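Local coordinates for tail spike protein gp49 (PDB 4RU4), which cleaves, as a lyase of the phage tail, the O-specific polysaccharide of Pseudomonas and so probably helps the virus reach its host cell, at residues B[97-102]-B[210-215]; B[206-211]-B[234-239]. One frame throughout, in Å; residues are numbered along the deposited sequence.

Contact 1: B[97-102]-B[210-215]; sequences TSIIRP and SIQIVG
Two neighbouring rungs of the parallel beta-helix meet here, strand 98-102 lying beside strand 212-214 with Ile99 paired to Gln212 and Ile100 to Ile213. The strands run the same way, their axes 22° apart. Gln212 carries most of the backbone pairing: its N donates to Ser98 O at 2.8 Å, almost straight, and its O accepts Ile100 N, also at 2.8 Å. The peptide groups of Ile99 turn the other way and pair with Gly75 and Tyr77 of the preceding rung. Val214 N then bonds to Ile100 O at 3.0 Å. Pro102 closes the series because it has no N-H for Val214 O; instead its CD lies 3.2 Å from that oxygen, and a water donates to both Val214 O and Pro102 O.

Side chains alternate between two faces. Ile100, Ile211 and Ile213 are on the buried face, where branched aliphatic residues suit both the extended backbone and a buried interior. CD1 of Ile100 meets CD1 of Ile211 at 4.1 Å. On the other, partly exposed face Gln212 lies alongside Ile99 and points the same way, its CG anti to the backbone N (chi1 171°). This amide suits a surface rung: its CB packs against Ile99 CG1 at 4.1 Å, while NE2, beyond it, donates to Ala96 O. Ile99 CG2 touches Val214 CG2 at 4.1 Å. Beyond them the Arg101 chain bends at chi3, and NH1 comes within 3.7 Å of Val214 CG1 while NH2 makes a salt bridge to Asp76. Aliphatic residues inside and mixed, partly polar ones outside, on parallel strands stacked coil upon coil, are what a parallel beta-helix shows, consistent with the right-handed, pectin lyase-like family of this protein.

Contact 2: B[206-211]-B[234-239]; sequences VDIASI and DDVTVT. With EDO (1,2-ethanediol), chain S.
Ser210 and Asp235, neighbours across the contact, both adopt the left-handed helical backbone conformation, phi 59° in each, which glycine and asparagine adopt most readily, aspartate less often and serine seldom. Each is the corner residue of one coil of the parallel beta-helix, a strand–left-handed residue–strand bend of the kind found in pectate lyases, and the two corners stack in register. Before the bend, Ala209 pairs with Asp234: Asp234 N donates to Ile208 O at 2.9 Å, and Ser210 N to Asp234 O at 3.1 Å, with a weak additional bond to Asp235 O. After the bend the pairing resumes as Thr237 N reaches Ile211 O at 3.0 Å. The same oxygen accepts a water at 2.9 Å, and that water also bonds to Thr237 OG1, so the water bridges the hydroxyl of Thr237 and the carbonyl just past the corner.

The methyl CB of Ala209 fits 3.4 Å from Asp234 O, with the side chain of Asp234 on the same face. Residues of the following coil bond to this segment: Asn258 and Thr257 to Asp234 OD1, and Ser259 OG to Val236 N.

In one of the two modelled positions of Asp235, OD1 accepts from an ethanediol probably left by crystallisation, which also bonds to Arg232 of the second subunit. In that same position Ser210 OG, beside its own backbone N (chi1 -69°), donates to the anti side of Asp235 OD2 at 2.7 Å, 23° out of the carboxylate plane.

On the buried side Val236 follows the bend. Its CG1 approaches Ser210 N and Ile208 O and lies alongside Ile211 CG1 at 4.1 Å, the two side chains pointing the same way.

In the fold
Contacts 1 and 2 are centred 9 Å apart in the N-terminal half of the beta-helix and share Ser210 and Ile211. Along the chain the segments come in the order 97-102, then 206-211, overlapping 210-215, then 234-239. Segment 206-215 is thus part of a middle coil, bordered by the preceding coil in contact 1 and by the following one in contact 2. Strand 212-214 also pairs with strand 237-240, through probable hydrogen bonds from Ile213 N to Thr237 O and from Gly215 N to Thr239 O. The chain between 102 and 206 includes a region related to Ig-like domains, yet strands 98-107 and 212-214 still pair as neighbours.

Contact 1: B[97-102]-B[210-215]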
loop_
_atom_site.group_PDB
_atom_site.type_symbol
_atom_site.label_atom_id
_atom_site.label_comp_id
_atom_site.label_asym_id
_atom_site.label_seq_id
_atom_site.Cartn_x
_atom_site.Cartn_y
_atom_site.Cartn_z
ATOM N N THR B 97 28.516 12.786 9.536
ATOM C CA THR B 97 29.858 13.211 9.979
ATOM C C THR B 97 29.845 13.765 11.400
ATOM O O THR B 97 30.899 14.071 11.955
ATOM C CB THR B 97 30.477 14.273 9.045
ATOM O OG1 THR B 97 29.516 15.301 8.821
ATOM C CG2 THR B 97 30.873 13.652 7.703
ATOM N N SER B 98 28.655 13.906 11.982
ATOM C CA SER B 98 28.528 14.301 13.381
ATOM C C SER B 98 28.460 13.014 14.197
ATOM O O SER B 98 27.370 12.431 14.395
ATOM C CB SER B 98 27.278 15.158 13.605
ATOM O OG SER B 98 27.378 16.431 12.973
ATOM N N ILE B 99 29.625 12.551 14.632
ATOM C CA ILE B 99 29.768 11.218 15.212
ATOM C C ILE B 99 29.943 11.234 16.713
ATOM O O ILE B 99 30.812 11.947 17.244
ATOM C CB ILE B 99 30.974 10.505 14.582
ATOM C CG1 ILE B 99 30.688 10.213 13.111
ATOM C CG2 ILE B 99 31.347 9.221 15.337
ATOM C CD1 ILE B 99 31.952 10.008 12.281
ATOM N N ILE B 100 29.114 10.450 17.402
ATOM C CA ILE B 100 29.277 10.223 18.839
ATOM C C ILE B 100 29.774 8.782 19.032
ATOM O O ILE B 100 29.134 7.830 18.579
ATOM C CB ILE B 100 27.949 10.417 19.608
ATOM C CG1 ILE B 100 27.427 11.843 19.455
ATOM C CG2 ILE B 100 28.118 10.059 21.073
ATOM C CD1 ILE B 100 25.954 12.006 19.920
ATOM N N ARG B 101 30.914 8.628 19.690
ATOM C CA ARG B 101 31.641 7.356 19.669
ATOM C C ARG B 101 32.090 6.952 21.063
ATOM O O ARG B 101 33.067 7.494 21.581
ATOM C CB ARG B 101 32.887 7.462 18.755
ATOM C CG ARG B 101 33.582 6.114 18.489
ATOM C CD ARG B 101 34.961 6.290 17.820
ATOM N NE ARG B 101 34.815 7.001 16.549
ATOM C CZ ARG B 101 34.514 6.411 15.395
ATOM N NH1 ARG B 101 34.325 5.096 15.334
ATOM N NH2 ARG B 101 34.388 7.128 14.295
ATOM N N PRO B 102 31.388 5.994 21.682
ATOM C CA PRO B 102 31.868 5.396 22.930
ATOM C C PRO B 102 33.316 4.892 22.820
ATOM O O PRO B 102 33.675 4.275 21.818
ATOM C CB PRO B 102 30.910 4.207 23.109
ATOM C CG PRO B 102 29.597 4.767 22.581
ATOM C CD PRO B 102 30.022 5.550 21.347
ATOM N N SER B 210 20.104 13.639 12.484
ATOM C CA SER B 210 21.252 14.004 11.661
ATOM C C SER B 210 22.552 13.869 12.404
ATOM O O SER B 210 23.372 14.810 12.403
ATOM C CB SER B 210 21.075 15.438 11.187
ATOM O OG SER B 210 20.004 15.508 10.266
ATOM N N ILE B 211 22.722 12.716 13.053
ATOM C CA ILE B 211 23.959 12.368 13.742
ATOM C C ILE B 211 24.247 10.894 13.437
ATOM O O ILE B 211 23.388 10.164 12.916
ATOM C CB ILE B 211 23.868 12.566 15.275
ATOM C CG1 ILE B 211 22.729 11.714 15.866
ATOM C CG2 ILE B 211 23.703 14.048 15.646
ATOM C CD1 ILE B 211 22.834 11.436 17.369
ATOM N N GLN B 212 25.462 10.483 13.732
ATOM C CA GLN B 212 25.836 9.075 13.686
ATOM C C GLN B 212 26.355 8.635 15.057
ATOM O O GLN B 212 27.201 9.302 15.660
ATOM C CB GLN B 212 26.881 8.820 12.598
ATOM C CG GLN B 212 27.489 7.396 12.649
ATOM C CD GLN B 212 28.280 7.016 11.402
ATOM O OE1 GLN B 212 28.510 5.836 11.166
ATOM N NE2 GLN B 212 28.713 8.011 10.607
ATOM N N ILE B 213 25.805 7.544 15.563
ATOM C CA ILE B 213 26.308 6.929 16.787
ATOM C C ILE B 213 27.081 5.686 16.359
ATOM O O ILE B 213 26.513 4.806 15.709
ATOM C CB ILE B 213 25.135 6.529 17.690
ATOM C CG1 ILE B 213 24.517 7.780 18.297
ATOM C CG2 ILE B 213 25.587 5.535 18.807
ATOM C CD1 ILE B 213 23.214 7.492 18.977
ATOM N N VAL B 214 28.379 5.620 16.671
ATOM C CA VAL B 214 29.109 4.367 16.457
ATOM C C VAL B 214 29.271 3.747 17.826
ATOM O O VAL B 214 30.218 4.079 18.561
ATOM C CB VAL B 214 30.459 4.594 15.799
ATOM C CG1 VAL B 214 31.181 3.246 15.557
ATOM C CG2 VAL B 214 30.265 5.368 14.485
ATOM N N GLY B 215 28.319 2.875 18.178
ATOM C CA GLY B 215 28.141 2.420 19.546
ATOM C C GLY B 215 29.165 1.430 20.089
ATOM O O GLY B 215 29.498 1.455 21.278
HETATM O O HOH W 1 32.480 2.796 19.759
#

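Contact 2: B[206-211]-B[234-239]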
loop_
_atom_site.group_PDB
_atom_site.type_symbol
_atom_site.label_atom_id
_atom_site.label_comp_id
_atom_site.label_asym_id
_atom_site.label_seq_id
_atom_site.Cartn_x
_atom_site.Cartn_y
_atom_site.Cartn_z
ATOM N N VAL B 206 11.538 15.588 22.733
ATOM C CA VAL B 206 12.633 14.725 22.302
ATOM C C VAL B 206 12.761 14.713 20.791
ATOM O O VAL B 206 11.828 14.346 20.067
ATOM C CB VAL B 206 12.487 13.291 22.854
ATOM C CG1 VAL B 206 13.574 12.368 22.294
ATOM C CG2 VAL B 206 12.538 13.354 24.382
ATOM N N ASP B 207 13.931 15.133 20.316
ATOM C CA ASP B 207 14.169 15.245 18.886
ATOM C C ASP B 207 15.654 14.969 18.659
ATOM O O ASP B 207 16.505 15.732 19.103
ATOM C CB ASP B 207 13.772 16.653 18.402
ATOM C CG ASP B 207 13.705 16.760 16.878
ATOM O OD1 ASP B 207 14.229 15.869 16.184
ATOM O OD2 ASP B 207 13.143 17.759 16.371
ATOM N N ILE B 208 15.942 13.853 18.008
ATOM C CA ILE B 208 17.307 13.466 17.700
ATOM C C ILE B 208 17.373 13.405 16.188
ATOM O O ILE B 208 16.565 12.725 15.549
ATOM C CB ILE B 208 17.640 12.080 18.309
ATOM C CG1 ILE B 208 17.232 12.023 19.788
ATOM C CG2 ILE B 208 19.124 11.724 18.112
ATOM C CD1 ILE B 208 17.886 13.066 20.660
ATOM N N ALA B 209 18.307 14.133 15.597
ATOM C CA ALA B 209 18.424 14.093 14.144
ATOM C C ALA B 209 19.833 14.276 13.618
ATOM O O ALA B 209 20.650 14.960 14.234
ATOM C CB ALA B 209 17.474 15.128 13.509
ATOM N N SER B 210 20.104 13.639 12.484
ATOM C CA SER B 210 21.252 14.004 11.661
ATOM C C SER B 210 22.552 13.869 12.404
ATOM O O SER B 210 23.372 14.810 12.403
ATOM C CB SER B 210 21.075 15.438 11.187
ATOM O OG SER B 210 20.004 15.508 10.266
ATOM N N ILE B 211 22.722 12.716 13.053
ATOM C CA ILE B 211 23.959 12.368 13.742
ATOM C C ILE B 211 24.247 10.894 13.437
ATOM O O ILE B 211 23.388 10.164 12.916
ATOM C CB ILE B 211 23.868 12.566 15.275
ATOM C CG1 ILE B 211 22.729 11.714 15.866
ATOM C CG2 ILE B 211 23.703 14.048 15.646
ATOM C CD1 ILE B 211 22.834 11.436 17.369
ATOM N N ASP B 234 15.233 11.161 13.448
ATOM C CA ASP B 234 15.170 11.336 12.000
ATOM C C ASP B 234 16.580 11.461 11.446
ATOM O O ASP B 234 17.438 12.100 12.068
ATOM C CB ASP B 234 14.355 12.586 11.648
ATOM C CG ASP B 234 14.299 12.843 10.148
ATOM O OD1 ASP B 234 13.907 11.928 9.387
ATOM O OD2 ASP B 234 14.682 13.953 9.724
ATOM N N ASP B 235 16.823 10.803 10.319
ATOM C CA ASP B 235 18.081 10.962 9.604
ATOM C C ASP B 235 19.268 10.577 10.506
ATOM O O ASP B 235 20.284 11.256 10.516
ATOM C CB ASP B 235 18.168 12.427 9.118
ATOM C CG ASP B 235 19.338 12.683 8.196
ATOM O OD1 ASP B 235 19.728 11.754 7.455
ATOM O OD2 ASP B 235 19.860 13.832 8.211
ATOM N N VAL B 236 19.153 9.490 11.269
ATOM C CA VAL B 236 20.287 9.069 12.084
ATOM C C VAL B 236 20.923 7.808 11.533
ATOM O O VAL B 236 20.269 6.997 10.866
ATOM C CB VAL B 236 19.982 8.877 13.602
ATOM C CG1 VAL B 236 19.358 10.150 14.210
ATOM C CG2 VAL B 236 19.121 7.643 13.839
ATOM N N THR B 237 22.203 7.653 11.819
ATOM C CA THR B 237 22.894 6.418 11.515
ATOM C C THR B 237 23.347 5.806 12.841
ATOM O O THR B 237 23.965 6.480 13.638
ATOM C CB THR B 237 24.097 6.670 10.586
ATOM O OG1 THR B 237 23.624 7.251 9.367
ATOM C CG2 THR B 237 24.803 5.348 10.249
ATOM N N VAL B 238 23.005 4.548 13.106
ATOM C CA VAL B 238 23.426 3.942 14.368
ATOM C C VAL B 238 24.040 2.584 14.094
ATOM O O VAL B 238 23.446 1.771 13.394
ATOM C CB VAL B 238 22.230 3.758 15.324
ATOM C CG1 VAL B 238 22.700 3.146 16.653
ATOM C CG2 VAL B 238 21.493 5.116 15.564
ATOM N N THR B 239 25.222 2.331 14.635
ATOM C CA THR B 239 25.768 0.985 14.606
ATOM C C THR B 239 26.093 0.580 16.028
ATOM O O THR B 239 26.338 1.434 16.892
ATOM C CB THR B 239 27.044 0.863 13.735
ATOM O OG1 THR B 239 28.120 1.602 14.341
ATOM C CG2 THR B 239 26.769 1.361 12.322
HETATM C C1 EDO S . 20.517 7.539 7.471
HETATM O O1 EDO S . 19.580 7.555 6.392
HETATM C C2 EDO S . 21.682 8.451 7.144
HETATM O O2 EDO S . 21.155 9.669 6.642
HETATM O O HOH W 2 23.626 9.952 9.996
#